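Local coordinates for endolysin (PDB 5A6S), which is a phage endolysin whose cell wall binding domain, present here as a truncated fragment, probably attaches the enzyme to the clostridial cell wall, at residues A11-R14 against A15-L19; T67-Q70 against A71-Y75. The protein carries 1 engineered substitution. All coordinates share one frame; numbering follows the deposited sequence.

Interactions 1 and 2 are both one-turn contacts within a helix, in helix 11-23 and helix 65-77, and their centres lie about 10 Å apart. Residues 11-19 come first in the sequence and residues 67-75 near its end. The helices meet directly: Tyr-18 CD2 is 3.5 Å from Met-69 CE, and Ala-15 CA is 3.5 Å from Met-69 SD. Both also rest on the four-stranded parallel sheet, with Val-45 of strand 41-45 touched by each. Side chains from both contacts reach the second subunit, so this helix pair serves the domain core and, at the same time, the interface between the two copies.

Interaction 1: residues A11-R14 against A15-L19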
loop_
_atom_site.group_PDB
_atom_site.type_symbol
_atom_site.label_atom_id
_atom_site.label_comp_id
_atom_site.label_asym_id
_atom_site.label_seq_id
_atom_site.Cartn_x
_atom_site.Cartn_y
_atom_site.Cartn_z
ATOM N N ALA B 11 6.241 1.804 -4.096
ATOM C CA ALA B 11 5.615 0.510 -3.742
ATOM C C ALA B 11 5.964 0.064 -2.343
ATOM O O ALA B 11 5.175 -0.565 -1.710
ATOM C CB ALA B 11 5.989 -0.598 -4.690
ATOM N N ASP B 12 7.189 0.321 -1.886
ATOM C CA ASP B 12 7.584 -0.119 -0.526
ATOM C C ASP B 12 6.737 0.467 0.652
ATOM O O ASP B 12 6.691 -0.138 1.700
ATOM C CB ASP B 12 9.072 0.229 -0.290
ATOM C CG ASP B 12 10.003 -0.553 -1.239
ATOM O OD1 ASP B 12 9.624 -1.705 -1.675
ATOM O OD2 ASP B 12 11.103 0.019 -1.538
ATOM N N GLN B 13 6.165 1.621 0.468
ATOM C CA GLN B 13 5.252 2.215 1.441
ATOM C C GLN B 13 4.116 1.190 1.768
ATOM O O GLN B 13 3.722 1.057 2.941
ATOM C CB GLN B 13 4.733 3.513 1.040
ATOM C CG GLN B 13 3.804 4.106 2.144
ATOM C CD GLN B 13 3.228 5.447 1.841
ATOM O OE1 GLN B 13 3.247 5.907 0.734
ATOM N NE2 GLN B 13 2.642 6.046 2.832
ATOM N N ARG B 14 3.686 0.434 0.765
ATOM C CA ARG B 14 2.579 -0.557 0.924
ATOM C C ARG B 14 3.002 -1.590 1.926
ATOM O O ARG B 14 2.268 -1.872 2.880
ATOM C CB ARG B 14 2.301 -1.241 -0.383
ATOM C CG ARG B 14 1.896 -0.278 -1.525
ATOM C CD ARG B 14 2.015 -1.041 -2.833
ATOM N NE ARG B 14 2.006 -0.128 -3.994
ATOM C CZ ARG B 14 2.354 -0.522 -5.222
ATOM N NH1 ARG B 14 2.663 -1.779 -5.444
ATOM N NH2 ARG B 14 2.334 0.327 -6.239
ATOM N N ALA B 15 4.205 -2.130 1.715
ATOM C CA ALA B 15 4.765 -3.107 2.591
ATOM C C ALA B 15 5.021 -2.542 3.974
ATOM O O ALA B 15 4.757 -3.254 4.964
ATOM C CB ALA B 15 6.032 -3.721 2.016
ATOM N N ALA B 16 5.479 -1.293 4.041
ATOM C CA ALA B 16 5.842 -0.681 5.336
ATOM C C ALA B 16 4.541 -0.587 6.169
ATOM O O ALA B 16 4.575 -0.858 7.371
ATOM C CB ALA B 16 6.464 0.671 5.172
ATOM N N GLU B 17 3.431 -0.203 5.539
ATOM C CA GLU B 17 2.159 -0.108 6.238
ATOM C C GLU B 17 1.639 -1.448 6.804
ATOM O O GLU B 17 1.106 -1.418 7.889
ATOM C CB GLU B 17 1.054 0.631 5.397
ATOM C CG GLU B 17 1.306 2.061 4.928
ATOM C CD GLU B 17 1.462 3.150 6.014
ATOM O OE1 GLU B 17 1.131 2.839 7.190
ATOM O OE2 GLU B 17 1.987 4.305 5.746
ATOM N N TYR B 18 1.778 -2.592 6.116
ATOM C CA TYR B 18 1.481 -3.873 6.696
ATOM C C TYR B 18 2.366 -4.169 7.910
ATOM O O TYR B 18 1.877 -4.644 8.927
ATOM C CB TYR B 18 1.699 -5.008 5.679
ATOM C CG TYR B 18 0.596 -5.113 4.605
ATOM C CD1 TYR B 18 -0.683 -5.534 4.938
ATOM C CD2 TYR B 18 0.878 -4.922 3.281
ATOM C CE1 TYR B 18 -1.711 -5.599 3.986
ATOM C CE2 TYR B 18 -0.107 -5.044 2.315
ATOM C CZ TYR B 18 -1.411 -5.369 2.673
ATOM O OH TYR B 18 -2.328 -5.515 1.707
ATOM N N LEU B 19 3.666 -3.890 7.798
ATOM C CA LEU B 19 4.519 -4.093 8.977
ATOM C C LEU B 19 4.091 -3.206 10.181
ATOM O O LEU B 19 4.042 -3.670 11.336
ATOM C CB LEU B 19 5.983 -3.847 8.589
ATOM C CG LEU B 19 7.021 -4.120 9.678
ATOM C CD1 LEU B 19 6.951 -5.560 10.129
ATOM C CD2 LEU B 19 8.444 -3.740 9.216
#
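Gln-13 and Glu-17 are joined twice, firmly through the backbone and loosely through their side chains. In the firm link Glu-17 N donates to Gln-13 O over 2.9 Å, and one residue earlier Ala-16 N lies equally close, 2.9 Å, to Asp-12 O. The next bond of this helical series is weak, with Tyr-18 N 3.4 Å from Arg-14 O. Packing is tight around these carbonyl oxygens. Glu-17 CG comes within 3.3 Å of Gln-13 O, and the bend at the second torsion carries the carboxylate on from there, while the Tyr-18 ring meets Arg-14 O obliquely, its CD2 3.4 Å away.

The side-chain link at the partly exposed Gln-13 is slacker. With CG opposite the backbone N (chi1 -178°) and the chain extended beyond it, the glutamine runs alongside Glu-17, and the amide and carboxylate planes are 47° apart. NE2 points almost straight at Glu-17 OE2 (162° at the hydrogen), but the 3.5 Å separation makes this a weak bond. The carboxylate has other partners: OE2 bonds Thr-27 OG1, and OE1 forms a salt bridge with a basic side chain of another protein's chain. Arg-14 instead extends back along the helix, so that Ala-11 CB sits 3.6 Å above the centre of its guanidinium; NH1 makes a salt bridge to Asp-21 of the second subunit, and Tyr-18 of that subunit supplies a cation-pi contact.

Helix 11-23 is the beta-alpha-beta crossover between strands 3-7 and 27-29; Ala-16 packs on Val-5 and Tyr-7 of strand 3-7, while outside that unit Leu-19 touches Tyr-43 of strand 41-45 and Ala-11 touches Arg-65 of helix 65-77.

Interaction 2: residues T67-Q70 against A71-Y75; sequences TTMQ and AVLDY
Successive i to i+4 backbone bonds tie residues 67-70 to the next turn, as in a regular alpha helix: Ala-71 N to Thr-67 O, Leu-73 N to Met-69 O and Asp-74 N to Gln-70 O each measure 2.9 Å, and Val-72 N to Thr-68 O 3.0 Å, all with at least 160° at the hydrogen. On the apolar side Met-69 meets Val-72 and Leu-73. Its first torsion is trans (chi1 -173°), which sets CG beside the carbonyl carbon, and bends at the next two torsions turn the chain forward, so that CE approaches Val-72 CG1 at 3.7 Å and Leu-73 CG at 3.8 Å. Leu-73 CG also lies 3.5 Å from Met-69 O.

Helix 65-77 follows strand 58-60, a strand at the edge, within this chain, of the parallel sheet of an alpha/beta fold with strand order 2-1-3-4. Val-72 faces that sheet and packs on Ile-60 and Val-45, while Thr-68 OG1 accepts a bond from Gly-62 N in the loop before the helix.

The more polar side is shaped differently. Gln-70 is bent at its second torsion and lies across Asp-74, with the amide and carboxylate planes 35° apart. Gln-70 OE1 and Asp-74 OD1 are 3.1 Å from each other, and since both are acceptors this is not a hydrogen bond. Their closeness would probably be unfavourable electrostatically, a cost that may be eased by Gln-70 NE2 of the second subunit, which is hydrogen-bonded to OE1. Leu-73 packs on Gln-70 of that same neighbouring subunit.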
loop_
_atom_site.group_PDB
_atom_site.type_symbol
_atom_site.label_atom_id
_atom_site.label_comp_id
_atom_site.label_asym_id
_atom_site.label_seq_id
_atom_site.Cartn_x
_atom_site.Cartn_y
_atom_site.Cartn_z
ATOM N N THR B 67 9.153 -9.243 -3.799
ATOM C CA THR B 67 9.873 -10.052 -2.811
ATOM C C THR B 67 10.055 -9.215 -1.519
ATOM O O THR B 67 10.159 -9.794 -0.469
ATOM C CB THR B 67 11.231 -10.599 -3.367
ATOM O OG1 THR B 67 12.021 -9.506 -3.823
ATOM C CG2 THR B 67 11.058 -11.534 -4.489
ATOM N N THR B 68 10.117 -7.892 -1.596
ATOM C CA THR B 68 10.133 -7.051 -0.405
ATOM C C THR B 68 8.847 -7.301 0.364
ATOM O O THR B 68 8.867 -7.536 1.555
ATOM C CB THR B 68 10.300 -5.599 -0.775
ATOM O OG1 THR B 68 11.674 -5.372 -1.241
ATOM C CG2 THR B 68 10.019 -4.735 0.377
ATOM N N MET B 69 7.732 -7.351 -0.352
ATOM C CA MET B 69 6.451 -7.593 0.337
ATOM C C MET B 69 6.437 -8.961 0.948
ATOM O O MET B 69 5.926 -9.121 2.082
ATOM C CB MET B 69 5.276 -7.393 -0.604
ATOM C CG MET B 69 3.899 -7.476 0.138
ATOM S SD MET B 69 3.543 -6.093 1.191
ATOM C CE MET B 69 3.723 -6.903 2.777
ATOM N N GLN B 70 6.932 -9.981 0.236
ATOM C CA GLN B 70 6.969 -11.336 0.775
ATOM C C GLN B 70 7.806 -11.405 2.043
ATOM O O GLN B 70 7.456 -12.071 2.998
ATOM C CB GLN B 70 7.450 -12.368 -0.276
ATOM C CG GLN B 70 7.308 -13.826 0.158
ATOM C CD GLN B 70 5.874 -14.207 0.460
ATOM O OE1 GLN B 70 5.458 -14.469 1.615
ATOM N NE2 GLN B 70 5.122 -14.309 -0.570
ATOM N N ALA B 71 8.957 -10.791 2.013
ATOM C CA ALA B 71 9.826 -10.773 3.188
ATOM C C ALA B 71 9.133 -10.086 4.386
ATOM O O ALA B 71 9.328 -10.474 5.520
ATOM C CB ALA B 71 11.096 -10.034 2.818
ATOM N N VAL B 72 8.387 -9.007 4.144
ATOM C CA VAL B 72 7.628 -8.393 5.216
ATOM C C VAL B 72 6.514 -9.340 5.715
ATOM O O VAL B 72 6.364 -9.510 6.927
ATOM C CB VAL B 72 7.055 -7.038 4.827
ATOM C CG1 VAL B 72 5.919 -6.616 5.751
ATOM C CG2 VAL B 72 8.116 -5.978 4.772
ATOM N N LEU B 73 5.782 -10.035 4.841
ATOM C CA LEU B 73 4.808 -10.964 5.372
ATOM C C LEU B 73 5.452 -12.120 6.129
ATOM O O LEU B 73 4.914 -12.570 7.139
ATOM C CB LEU B 73 3.944 -11.544 4.252
ATOM C CG LEU B 73 3.114 -10.579 3.450
ATOM C CD1 LEU B 73 2.457 -11.272 2.273
ATOM C CD2 LEU B 73 2.069 -9.948 4.377
ATOM N N ASP B 74 6.596 -12.602 5.671
ATOM C CA ASP B 74 7.306 -13.675 6.378
ATOM C C ASP B 74 7.790 -13.183 7.770
ATOM O O ASP B 74 7.760 -13.943 8.757
ATOM C CB ASP B 74 8.524 -14.129 5.570
ATOM C CG ASP B 74 8.174 -14.919 4.342
ATOM O OD1 ASP B 74 7.013 -15.309 4.131
ATOM O OD2 ASP B 74 9.099 -15.167 3.518
ATOM N N TYR B 75 8.239 -11.930 7.857
ATOM C CA TYR B 75 8.694 -11.366 9.150
ATOM C C TYR B 75 7.482 -11.347 10.098
ATOM O O TYR B 75 7.572 -11.773 11.245
ATOM C CB TYR B 75 9.220 -9.971 8.969
ATOM C CG TYR B 75 9.847 -9.398 10.212
ATOM C CD1 TYR B 75 9.094 -8.700 11.136
ATOM C CD2 TYR B 75 11.206 -9.578 10.473
ATOM C CE1 TYR B 75 9.654 -8.219 12.319
ATOM C CE2 TYR B 75 11.786 -9.055 11.620
ATOM C CZ TYR B 75 11.001 -8.427 12.554
ATOM O OH TYR B 75 11.575 -7.907 13.684
#